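Side-chain contacts in quinoline 2-oxidoreductase small subunit (Pseudomonas putida, PDB 1T3Q), which probably relays electrons between the molybdenum centre and FAD of quinoline 2-oxidoreductase through its two [2Fe-2S] clusters: residues A14-K19 against E37-T42; N93-S98 against T117-L122; A112-T117 against T145-I150; N125-R130 against A158-A163. One frame throughout, in Å; residues are numbered along the deposited sequence.

Contacts 2 and 3 are buried and both draw on helix 111-124, meeting where L95 packs on L115. Contact 2 crosses from this helix to helix 94-101 through leucine, alanine and the aliphatic part of an arginine. Contact 3, nearer the second iron-sulfur cluster, joins it to helix 148-154 through a methionine. Contact 4 lies further out, about 17 Å between its centre and that of the chain, where a proline loop rests on helix 157-164 partly through a carbonyl oxygen; V159 of that helix links it to contact 2. Contact 1 stands apart in the first cluster's domain, a partly buried joint of branched aliphatic side chains between sheet and helix.

Contact 1 of 4, residues A14-K19 against E37-T42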
loop_
_atom_site.group_PDB
_atom_site.type_symbol
_atom_site.label_atom_id
_atom_site.label_comp_id
_atom_site.label_asym_id
_atom_site.label_seq_id
_atom_site.Cartn_x
_atom_site.Cartn_y
_atom_site.Cartn_z
ATOM N N ALA A 14 24.812 -18.887 -1.009
ATOM C CA ALA A 14 24.062 -19.997 -0.428
ATOM C C ALA A 14 22.857 -20.348 -1.292
ATOM O O ALA A 14 22.371 -19.524 -2.065
ATOM C CB ALA A 14 23.596 -19.631 0.984
ATOM N N THR A 15 22.385 -21.583 -1.176
ATOM C CA THR A 15 21.218 -21.990 -1.936
ATOM C C THR A 15 20.007 -21.785 -1.029
ATOM O O THR A 15 19.977 -22.269 0.100
ATOM C CB THR A 15 21.312 -23.464 -2.359
ATOM O OG1 THR A 15 22.447 -23.635 -3.217
ATOM C CG2 THR A 15 20.064 -23.884 -3.105
ATOM N N ILE A 16 19.023 -21.043 -1.519
ATOM C CA ILE A 16 17.821 -20.771 -0.740
ATOM C C ILE A 16 16.618 -21.312 -1.491
ATOM O O ILE A 16 16.315 -20.874 -2.600
ATOM C CB ILE A 16 17.652 -19.258 -0.498
ATOM C CG1 ILE A 16 18.901 -18.711 0.196
ATOM C CG2 ILE A 16 16.402 -19.000 0.350
ATOM C CD1 ILE A 16 18.869 -17.212 0.468
ATOM N N ASN A 17 15.950 -22.281 -0.877
ATOM C CA ASN A 17 14.788 -22.933 -1.460
ATOM C C ASN A 17 15.078 -23.492 -2.850
ATOM O O ASN A 17 14.292 -23.322 -3.783
ATOM C CB ASN A 17 13.598 -21.968 -1.495
ATOM C CG ASN A 17 13.165 -21.546 -0.102
ATOM O OD1 ASN A 17 13.252 -22.329 0.843
ATOM N ND2 ASN A 17 12.695 -20.315 0.032
ATOM N N GLY A 18 16.225 -24.155 -2.974
ATOM C CA GLY A 18 16.605 -24.762 -4.240
ATOM C C GLY A 18 17.304 -23.866 -5.244
ATOM O O GLY A 18 17.858 -24.360 -6.224
ATOM N N LYS A 19 17.295 -22.558 -5.011
ATOM C CA LYS A 19 17.925 -21.624 -5.938
ATOM C C LYS A 19 19.204 -20.997 -5.400
ATOM O O LYS A 19 19.232 -20.474 -4.287
ATOM C CB LYS A 19 16.943 -20.508 -6.295
ATOM N N GLU A 37 15.112 -9.207 5.683
ATOM C CA GLU A 37 15.416 -7.880 5.161
ATOM C C GLU A 37 16.338 -7.760 3.946
ATOM O O GLU A 37 16.198 -6.829 3.154
ATOM C CB GLU A 37 15.940 -7.024 6.325
ATOM C CG GLU A 37 14.913 -6.924 7.458
ATOM C CD GLU A 37 15.477 -6.402 8.774
ATOM O OE1 GLU A 37 14.684 -6.257 9.731
ATOM O OE2 GLU A 37 16.697 -6.148 8.864
ATOM N N VAL A 38 17.273 -8.685 3.780
ATOM C CA VAL A 38 18.167 -8.604 2.630
ATOM C C VAL A 38 17.658 -9.438 1.457
ATOM O O VAL A 38 17.609 -8.960 0.325
ATOM C CB VAL A 38 19.595 -9.054 2.989
ATOM C CG1 VAL A 38 20.488 -9.001 1.745
ATOM C CG2 VAL A 38 20.164 -8.148 4.075
ATOM N N VAL A 39 17.267 -10.678 1.730
ATOM C CA VAL A 39 16.765 -11.558 0.682
ATOM C C VAL A 39 15.287 -11.278 0.384
ATOM O O VAL A 39 14.810 -11.519 -0.727
ATOM C CB VAL A 39 16.945 -13.044 1.076
ATOM C CG1 VAL A 39 16.591 -13.942 -0.100
ATOM C CG2 VAL A 39 18.381 -13.297 1.524
ATOM N N GLY A 40 14.561 -10.770 1.374
ATOM C CA GLY A 40 13.159 -10.452 1.167
ATOM C C GLY A 40 12.181 -11.590 1.406
ATOM O O GLY A 40 11.083 -11.582 0.867
ATOM N N LEU A 41 12.579 -12.571 2.204
ATOM C CA LEU A 41 11.719 -13.700 2.518
ATOM C C LEU A 41 11.288 -13.535 3.969
ATOM O O LEU A 41 11.946 -14.027 4.890
ATOM C CB LEU A 41 12.489 -15.009 2.322
ATOM C CG LEU A 41 12.955 -15.267 0.885
ATOM C CD1 LEU A 41 13.879 -16.479 0.848
ATOM C CD2 LEU A 41 11.734 -15.488 -0.010
ATOM N N THR A 42 10.177 -12.835 4.171
ATOM C CA THR A 42 9.684 -12.568 5.516
ATOM C C THR A 42 8.901 -13.694 6.180
ATOM O O THR A 42 8.342 -13.507 7.260
ATOM C CB THR A 42 8.830 -11.269 5.544
ATOM O OG1 THR A 42 7.762 -11.366 4.594
ATOM C CG2 THR A 42 9.692 -10.062 5.193
#
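The amide of N17 is the one flat side-chain group of this contact, and L41 meets it at its nitrogen end: L41 CD1 lies 4.1 Å from N17 ND2, well to one side of the amide plane. The oxygen end is used elsewhere, since OD1 accepts a hydrogen bond from the backbone N of T82, which should help to fix the rotation of the group. The same L41 methyl packs more closely on I16, with CD1 3.6 Å from I16 CG2, and here the two side chains slide past each other in opposite directions. The second branch of I16 points at V39, tip to tip. I16 CD1 lies 4.0 Å from V39 CG1 and 4.1 Å from V39 CG2, so it sits almost evenly against both valine methyls. This division follows from the first torsion of I16 (-57°), which sets CG1 beside the backbone N and puts CG2 anti to it, one branch for each partner. I16 and N17 stand where strand 10-16 runs into a type I' turn ending at K19, the tight link to strand 19-25. V39 lies near the end of helix 31-39, and G40, with positive phi, turns the chain so that L41 returns to the strand. The contact thus seats the end of the helix on the end of strand 10-16 in the plant-type ferredoxin (beta-grasp) domain of the first [2Fe-2S] cluster. Its chemistry is almost wholly dispersive: methyl groups hold helix and hairpin together without a directional bond between them, while the amide oxygen of N17, at the border, is taken up by T82.

Contact 2 of 4, residues N93-S98 against T117-L122; sequences NALQDS and TARSIL
L95 bridges the two helices with both of its methyl groups. Its CB leaves helix 94-101 toward helix 111-124, and CG is carried straight outward, anti to the backbone N (chi1 -178°). At CG the neighbour is L115, one turn before R119 on helix 111-124. The chain then forks. CD2 enters the angle between two residues of helix 111-124, 4.0 Å from A118 CB and 3.8 Å from R119 CG, whereas CD1 turns to the other side and lies 4.1 Å from L122 CD1. L95 and L122 cross obliquely. R119 offers only its aliphatic root here: the chain bends at chi3 (65°) and carries the guanidinium off to a salt bridge between NH2 and OE2 of E81. At the start of helix 94-101, Q96 folds back so that its OE1 takes the N-H of N93, the N-cap residue. This bond of 2.9 Å between N93 N and Q96 OE1 lies in the carbonyl plane, on a lone pair of the oxygen. The short helix segments cross at 125° with axes 11.6 Å apart, within the helical domain of the second [2Fe-2S] cluster. Helix 157-164 closes the group by placing V159 against both S98 and L122, while R119 and T117 touch strand 57-60 of the first domain through L59 and T57.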
loop_
_atom_site.group_PDB
_atom_site.type_symbol
_atom_site.label_atom_id
_atom_site.label_comp_id
_atom_site.label_asym_id
_atom_site.label_seq_id
_atom_site.Cartn_x
_atom_site.Cartn_y
_atom_site.Cartn_z
ATOM N N ASN A 93 1.041 -28.237 0.553
ATOM C CA ASN A 93 1.437 -29.636 0.473
ATOM C C ASN A 93 0.716 -30.377 1.588
ATOM O O ASN A 93 -0.016 -29.763 2.372
ATOM C CB ASN A 93 2.967 -29.808 0.537
ATOM C CG ASN A 93 3.556 -29.545 1.911
ATOM O OD1 ASN A 93 4.775 -29.616 2.077
ATOM N ND2 ASN A 93 2.716 -29.253 2.895
ATOM N N ALA A 94 0.899 -31.689 1.660
ATOM C CA ALA A 94 0.206 -32.492 2.659
ATOM C C ALA A 94 0.298 -31.960 4.087
ATOM O O ALA A 94 -0.712 -31.889 4.789
ATOM C CB ALA A 94 0.710 -33.927 2.604
ATOM N N LEU A 95 1.502 -31.600 4.517
ATOM C CA LEU A 95 1.699 -31.094 5.875
ATOM C C LEU A 95 0.926 -29.799 6.110
ATOM O O LEU A 95 0.214 -29.674 7.105
ATOM C CB LEU A 95 3.189 -30.861 6.148
ATOM C CG LEU A 95 3.542 -30.375 7.560
ATOM C CD1 LEU A 95 2.991 -31.346 8.597
ATOM C CD2 LEU A 95 5.059 -30.244 7.691
ATOM N N GLN A 96 1.069 -28.844 5.195
ATOM C CA GLN A 96 0.380 -27.558 5.303
ATOM C C GLN A 96 -1.127 -27.753 5.302
ATOM O O GLN A 96 -1.840 -27.199 6.141
ATOM C CB GLN A 96 0.774 -26.641 4.143
ATOM C CG GLN A 96 2.242 -26.254 4.130
ATOM C CD GLN A 96 2.633 -25.537 2.857
ATOM O OE1 GLN A 96 2.454 -26.068 1.758
ATOM N NE2 GLN A 96 3.171 -24.326 2.992
ATOM N N ASP A 97 -1.614 -28.547 4.355
ATOM C CA ASP A 97 -3.042 -28.806 4.265
ATOM C C ASP A 97 -3.560 -29.439 5.547
ATOM O O ASP A 97 -4.678 -29.151 5.984
ATOM C CB ASP A 97 -3.347 -29.710 3.070
ATOM C CG ASP A 97 -4.810 -30.086 2.992
ATOM O OD1 ASP A 97 -5.162 -31.213 3.400
ATOM O OD2 ASP A 97 -5.607 -29.245 2.537
ATOM N N SER A 98 -2.745 -30.297 6.155
ATOM C CA SER A 98 -3.133 -30.947 7.395
ATOM C C SER A 98 -3.257 -29.912 8.518
ATOM O O SER A 98 -4.196 -29.959 9.316
ATOM C CB SER A 98 -2.110 -32.007 7.782
ATOM O OG SER A 98 -2.563 -32.736 8.903
ATOM N N THR A 117 10.340 -27.802 12.050
ATOM C CA THR A 117 10.591 -28.893 12.979
ATOM C C THR A 117 9.783 -30.132 12.586
ATOM O O THR A 117 10.301 -31.250 12.613
ATOM C CB THR A 117 10.247 -28.492 14.430
ATOM O OG1 THR A 117 11.047 -27.365 14.812
ATOM C CG2 THR A 117 10.541 -29.643 15.387
ATOM N N ALA A 118 8.525 -29.935 12.203
ATOM C CA ALA A 118 7.680 -31.065 11.816
ATOM C C ALA A 118 8.264 -31.812 10.615
ATOM O O ALA A 118 8.269 -33.047 10.588
ATOM C CB ALA A 118 6.273 -30.589 11.503
ATOM N N ARG A 119 8.758 -31.072 9.626
ATOM C CA ARG A 119 9.340 -31.708 8.446
ATOM C C ARG A 119 10.507 -32.592 8.860
ATOM O O ARG A 119 10.639 -33.724 8.396
ATOM C CB ARG A 119 9.831 -30.663 7.442
ATOM C CG ARG A 119 8.743 -29.867 6.750
ATOM C CD ARG A 119 9.345 -29.074 5.601
ATOM N NE ARG A 119 9.865 -29.968 4.569
ATOM C CZ ARG A 119 10.791 -29.635 3.674
ATOM N NH1 ARG A 119 11.188 -30.524 2.777
ATOM N NH2 ARG A 119 11.328 -28.421 3.682
ATOM N N SER A 120 11.353 -32.068 9.740
ATOM C CA SER A 120 12.510 -32.811 10.222
ATOM C C SER A 120 12.089 -34.118 10.884
ATOM O O SER A 120 12.697 -35.162 10.657
ATOM C CB SER A 120 13.300 -31.967 11.221
ATOM O OG SER A 120 14.410 -32.697 11.714
ATOM N N ILE A 121 11.051 -34.048 11.712
ATOM C CA ILE A 121 10.523 -35.214 12.414
ATOM C C ILE A 121 10.040 -36.271 11.423
ATOM O O ILE A 121 10.387 -37.451 11.528
ATOM C CB ILE A 121 9.315 -34.826 13.304
ATOM C CG1 ILE A 121 9.768 -33.909 14.438
ATOM C CG2 ILE A 121 8.640 -36.078 13.846
ATOM C CD1 ILE A 121 8.626 -33.370 15.282
ATOM N N LEU A 122 9.236 -35.827 10.464
ATOM C CA LEU A 122 8.657 -36.709 9.460
ATOM C C LEU A 122 9.686 -37.313 8.526
ATOM O O LEU A 122 9.453 -38.375 7.945
ATOM C CB LEU A 122 7.599 -35.953 8.654
ATOM C CG LEU A 122 6.402 -35.506 9.497
ATOM C CD1 LEU A 122 5.553 -34.515 8.715
ATOM C CD2 LEU A 122 5.588 -36.729 9.907
#

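Contact 3 of 4, residues A112-T117 against T145-I150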
loop_
_atom_site.group_PDB
_atom_site.type_symbol
_atom_site.label_atom_id
_atom_site.label_comp_id
_atom_site.label_asym_id
_atom_site.label_seq_id
_atom_site.Cartn_x
_atom_site.Cartn_y
_atom_site.Cartn_z
ATOM N N ALA A 112 5.663 -20.995 10.688
ATOM C CA ALA A 112 6.854 -21.286 9.886
ATOM C C ALA A 112 7.817 -22.194 10.668
ATOM O O ALA A 112 8.309 -23.203 10.144
ATOM C CB ALA A 112 7.545 -19.989 9.482
ATOM N N GLY A 113 8.076 -21.846 11.925
ATOM C CA GLY A 113 8.964 -22.645 12.755
ATOM C C GLY A 113 8.415 -24.034 13.042
ATOM O O GLY A 113 9.168 -25.014 13.061
ATOM N N MET A 114 7.106 -24.122 13.273
ATOM C CA MET A 114 6.454 -25.401 13.536
ATOM C C MET A 114 6.668 -26.344 12.355
ATOM O O MET A 114 7.035 -27.502 12.535
ATOM C CB MET A 114 4.947 -25.207 13.740
ATOM C CG MET A 114 4.554 -24.569 15.059
ATOM S SD MET A 114 4.947 -25.625 16.448
ATOM C CE MET A 114 4.702 -24.440 17.825
ATOM N N LEU A 115 6.432 -25.836 11.150
ATOM C CA LEU A 115 6.581 -26.629 9.933
ATOM C C LEU A 115 8.001 -27.155 9.727
ATOM O O LEU A 115 8.191 -28.306 9.308
ATOM C CB LEU A 115 6.143 -25.805 8.715
ATOM C CG LEU A 115 4.644 -25.480 8.639
ATOM C CD1 LEU A 115 4.388 -24.434 7.568
ATOM C CD2 LEU A 115 3.856 -26.751 8.349
ATOM N N ALA A 116 8.993 -26.319 10.026
ATOM C CA ALA A 116 10.391 -26.713 9.876
ATOM C C ALA A 116 10.689 -27.913 10.775
ATOM O O ALA A 116 11.214 -28.935 10.320
ATOM C CB ALA A 116 11.315 -25.532 10.233
ATOM N N THR A 117 10.340 -27.802 12.050
ATOM C CA THR A 117 10.591 -28.893 12.979
ATOM C C THR A 117 9.783 -30.132 12.586
ATOM O O THR A 117 10.301 -31.250 12.613
ATOM C CB THR A 117 10.247 -28.492 14.430
ATOM O OG1 THR A 117 11.047 -27.365 14.812
ATOM C CG2 THR A 117 10.541 -29.643 15.387
ATOM N N THR A 145 -2.763 -21.810 20.173
ATOM C CA THR A 145 -3.462 -23.086 20.013
ATOM C C THR A 145 -3.598 -24.133 21.098
ATOM O O THR A 145 -4.524 -24.948 21.040
ATOM C CB THR A 145 -2.899 -23.822 18.771
ATOM O OG1 THR A 145 -1.602 -24.343 19.074
ATOM C CG2 THR A 145 -2.776 -22.874 17.602
ATOM N N GLY A 146 -2.701 -24.149 22.071
ATOM C CA GLY A 146 -2.786 -25.181 23.087
ATOM C C GLY A 146 -2.127 -26.466 22.594
ATOM O O GLY A 146 -2.228 -27.509 23.234
ATOM N N TYR A 147 -1.485 -26.385 21.431
ATOM C CA TYR A 147 -0.729 -27.494 20.826
ATOM C C TYR A 147 -1.415 -28.768 20.348
ATOM O O TYR A 147 -0.915 -29.409 19.421
ATOM C CB TYR A 147 0.386 -27.938 21.770
ATOM C CG TYR A 147 1.356 -26.852 22.156
ATOM C CD1 TYR A 147 2.271 -26.346 21.239
ATOM C CD2 TYR A 147 1.366 -26.341 23.451
ATOM C CE1 TYR A 147 3.185 -25.353 21.604
ATOM C CE2 TYR A 147 2.271 -25.351 23.828
ATOM C CZ TYR A 147 3.175 -24.865 22.904
ATOM O OH TYR A 147 4.084 -23.909 23.289
ATOM N N GLU A 148 -2.525 -29.160 20.963
ATOM C CA GLU A 148 -3.155 -30.414 20.565
ATOM C C GLU A 148 -3.396 -30.591 19.070
ATOM O O GLU A 148 -3.099 -31.651 18.516
ATOM C CB GLU A 148 -4.471 -30.646 21.316
ATOM C CG GLU A 148 -5.092 -31.996 20.957
ATOM C CD GLU A 148 -6.290 -32.363 21.802
ATOM O OE1 GLU A 148 -6.963 -33.360 21.459
ATOM O OE2 GLU A 148 -6.556 -31.669 22.806
ATOM N N THR A 149 -3.907 -29.558 18.407
ATOM C CA THR A 149 -4.192 -29.671 16.986
ATOM C C THR A 149 -2.948 -29.723 16.099
ATOM O O THR A 149 -3.019 -30.189 14.964
ATOM C CB THR A 149 -5.134 -28.540 16.515
ATOM O OG1 THR A 149 -4.631 -27.271 16.951
ATOM C CG2 THR A 149 -6.536 -28.754 17.089
ATOM N N ILE A 150 -1.820 -29.231 16.602
ATOM C CA ILE A 150 -0.577 -29.292 15.839
ATOM C C ILE A 150 -0.119 -30.755 15.881
ATOM O O ILE A 150 0.381 -31.295 14.884
ATOM C CB ILE A 150 0.516 -28.382 16.455
ATOM C CG1 ILE A 150 0.139 -26.913 16.249
ATOM C CG2 ILE A 150 1.866 -28.669 15.810
ATOM C CD1 ILE A 150 1.055 -25.929 16.966
#
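M114 crosses both of its partners at about a right angle, its thioether end passing the tip of I150 and stopping at the ring of Y147. I150 CD1 packs on the side of the methionine, 3.9 Å from M114 SD and 4.0 Å from M114 CE, and so presses on sulfur and methyl alike. The ring of Y147 is approached at its edge: M114 CE lies near the ring plane, 4.2 Å from Y147 CE1, and does not cover a face. A bend at chi2 of M114 (-66°) followed by an extended last torsion lets the end of this side chain leave helix 111-124 and reach across to both residues. I150 stretches out to meet it from the first turn of helix 148-154, for which Y147 is the N-cap residue. Beyond the ring edge, the phenol oxygen of Y147 is held by two hydrogen bonds, with the backbone N of C142 and with O of P714 in the large subunit, and these should fix the ring against rocking. M114 also touches C142, and its side chain is about 6 Å from the second [2Fe-2S] cluster at the nearest atoms. The contact is thus apolar, dispersive and buried, close to the cluster ligands C110 and C142. Of the three side chains that touch, Y147 alone carries a polar group, and its hydroxyl is bonded outside the contact.

Contact 4 of 4, residues N125-R130 against A158-A163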
loop_
_atom_site.group_PDB
_atom_site.type_symbol
_atom_site.label_atom_id
_atom_site.label_comp_id
_atom_site.label_asym_id
_atom_site.label_seq_id
_atom_site.Cartn_x
_atom_site.Cartn_y
_atom_site.Cartn_z
ATOM N N ASN A 125 10.931 -40.234 10.676
ATOM C CA ASN A 125 9.846 -41.146 11.009
ATOM C C ASN A 125 8.535 -40.589 10.460
ATOM O O ASN A 125 8.007 -39.605 10.973
ATOM C CB ASN A 125 9.776 -41.302 12.530
ATOM C CG ASN A 125 8.697 -42.267 12.975
ATOM O OD1 ASN A 125 8.012 -42.885 12.156
ATOM N ND2 ASN A 125 8.542 -42.404 14.283
ATOM N N PRO A 126 7.994 -41.222 9.404
ATOM C CA PRO A 126 6.749 -40.843 8.728
ATOM C C PRO A 126 5.510 -40.872 9.618
ATOM O O PRO A 126 4.560 -40.115 9.402
ATOM C CB PRO A 126 6.643 -41.866 7.596
ATOM C CG PRO A 126 8.056 -42.308 7.382
ATOM C CD PRO A 126 8.578 -42.415 8.769
ATOM N N ALA A 127 5.521 -41.761 10.606
ATOM C CA ALA A 127 4.394 -41.911 11.518
ATOM C C ALA A 127 4.845 -41.891 12.973
ATOM O O ALA A 127 4.791 -42.910 13.671
ATOM C CB ALA A 127 3.655 -43.215 11.218
ATOM N N PRO A 128 5.309 -40.730 13.454
ATOM C CA PRO A 128 5.755 -40.646 14.845
ATOM C C PRO A 128 4.555 -40.744 15.776
ATOM O O PRO A 128 3.435 -40.446 15.376
ATOM C CB PRO A 128 6.427 -39.277 14.904
ATOM C CG PRO A 128 5.602 -38.472 13.948
ATOM C CD PRO A 128 5.432 -39.425 12.779
ATOM N N SER A 129 4.784 -41.181 17.008
ATOM C CA SER A 129 3.705 -41.286 17.983
ATOM C C SER A 129 3.400 -39.873 18.474
ATOM O O SER A 129 4.215 -38.968 18.309
ATOM C CB SER A 129 4.142 -42.151 19.163
ATOM O OG SER A 129 5.130 -41.487 19.938
ATOM N N ARG A 130 2.233 -39.676 19.074
ATOM C CA ARG A 130 1.895 -38.351 19.578
ATOM C C ARG A 130 2.946 -37.911 20.597
ATOM O O ARG A 130 3.355 -36.752 20.609
ATOM C CB ARG A 130 0.500 -38.357 20.218
ATOM C CG ARG A 130 -0.633 -38.570 19.222
ATOM C CD ARG A 130 -1.997 -38.508 19.902
ATOM N NE ARG A 130 -2.313 -37.162 20.376
ATOM C CZ ARG A 130 -2.813 -36.196 19.613
ATOM N NH1 ARG A 130 -3.066 -36.425 18.331
ATOM N NH2 ARG A 130 -3.054 -34.997 20.130
ATOM N N ALA A 158 -2.669 -38.855 6.238
ATOM C CA ALA A 158 -2.354 -38.348 4.905
ATOM C C ALA A 158 -0.942 -37.763 4.904
ATOM O O ALA A 158 -0.240 -37.797 3.887
ATOM C CB ALA A 158 -3.361 -37.287 4.486
ATOM N N VAL A 159 -0.534 -37.223 6.051
ATOM C CA VAL A 159 0.801 -36.650 6.200
ATOM C C VAL A 159 1.840 -37.770 6.208
ATOM O O VAL A 159 2.884 -37.672 5.556
ATOM C CB VAL A 159 0.918 -35.837 7.517
ATOM C CG1 VAL A 159 2.365 -35.440 7.765
ATOM C CG2 VAL A 159 0.048 -34.599 7.431
ATOM N N ALA A 160 1.548 -38.836 6.945
ATOM C CA ALA A 160 2.457 -39.973 7.021
ATOM C C ALA A 160 2.646 -40.565 5.625
ATOM O O ALA A 160 3.760 -40.901 5.228
ATOM C CB ALA A 160 1.899 -41.030 7.974
ATOM N N GLU A 161 1.550 -40.683 4.881
ATOM C CA GLU A 161 1.599 -41.226 3.528
ATOM C C GLU A 161 2.471 -40.351 2.627
ATOM O O GLU A 161 3.317 -40.854 1.884
ATOM C CB GLU A 161 0.181 -41.327 2.956
ATOM C CG GLU A 161 0.117 -41.699 1.476
ATOM C CD GLU A 161 0.663 -43.089 1.177
ATOM O OE1 GLU A 161 0.760 -43.442 -0.021
ATOM O OE2 GLU A 161 0.990 -43.830 2.130
ATOM N N ALA A 162 2.263 -39.041 2.696
ATOM C CA ALA A 162 3.040 -38.111 1.888
ATOM C C ALA A 162 4.515 -38.195 2.276
ATOM O O ALA A 162 5.398 -38.128 1.419
ATOM C CB ALA A 162 2.519 -36.689 2.080
ATOM N N ALA A 163 4.774 -38.345 3.570
ATOM C CA ALA A 163 6.141 -38.450 4.070
ATOM C C ALA A 163 6.842 -39.667 3.460
ATOM O O ALA A 163 7.997 -39.585 3.035
ATOM C CB ALA A 163 6.132 -38.558 5.588
#
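P126 rests on one side of helix 157-164, carried there by a loop that opens with an Asx turn at N125 and links helix 111-124 to helix 130-136. P126 loses more surface here than any other residue, A160 follows and A163 comes third. The two alanines, one turn apart, form a smooth strip that lets the loop backbone come very near the helix: the CA atoms of P126 and A160 are only 4.7 Å apart. The proline uses two different parts of itself. Its carbonyl oxygen faces A160, where P126 O lies 3.2 Å from A160 CA in a CA-H...O contact with an angle of 131° at the hydrogen. The same oxygen is also 3.2 Å from A160 CB, a tight approach. Its ring turns instead to A163, with P126 CB 3.9 Å from A163 CB; P126 CB is equally far, 3.9 Å, from A160 O, so the ring carbon faces a methyl and a helix carbonyl side by side. A127 adds a lighter touch at the margin through its methyl, against that of A160. Further along, P128 packs on I121 and L122 of helix 111-124, and R130 forms salt bridges with D152 and with D721 of the large subunit, so the loop is tied into both fold and assembly. The turn that presents P126 is closed by A127 N donating to N125 OD1 at 3.1 Å, a bent bond of 144° whose donor stands 53° out of the amide's carbonyl plane.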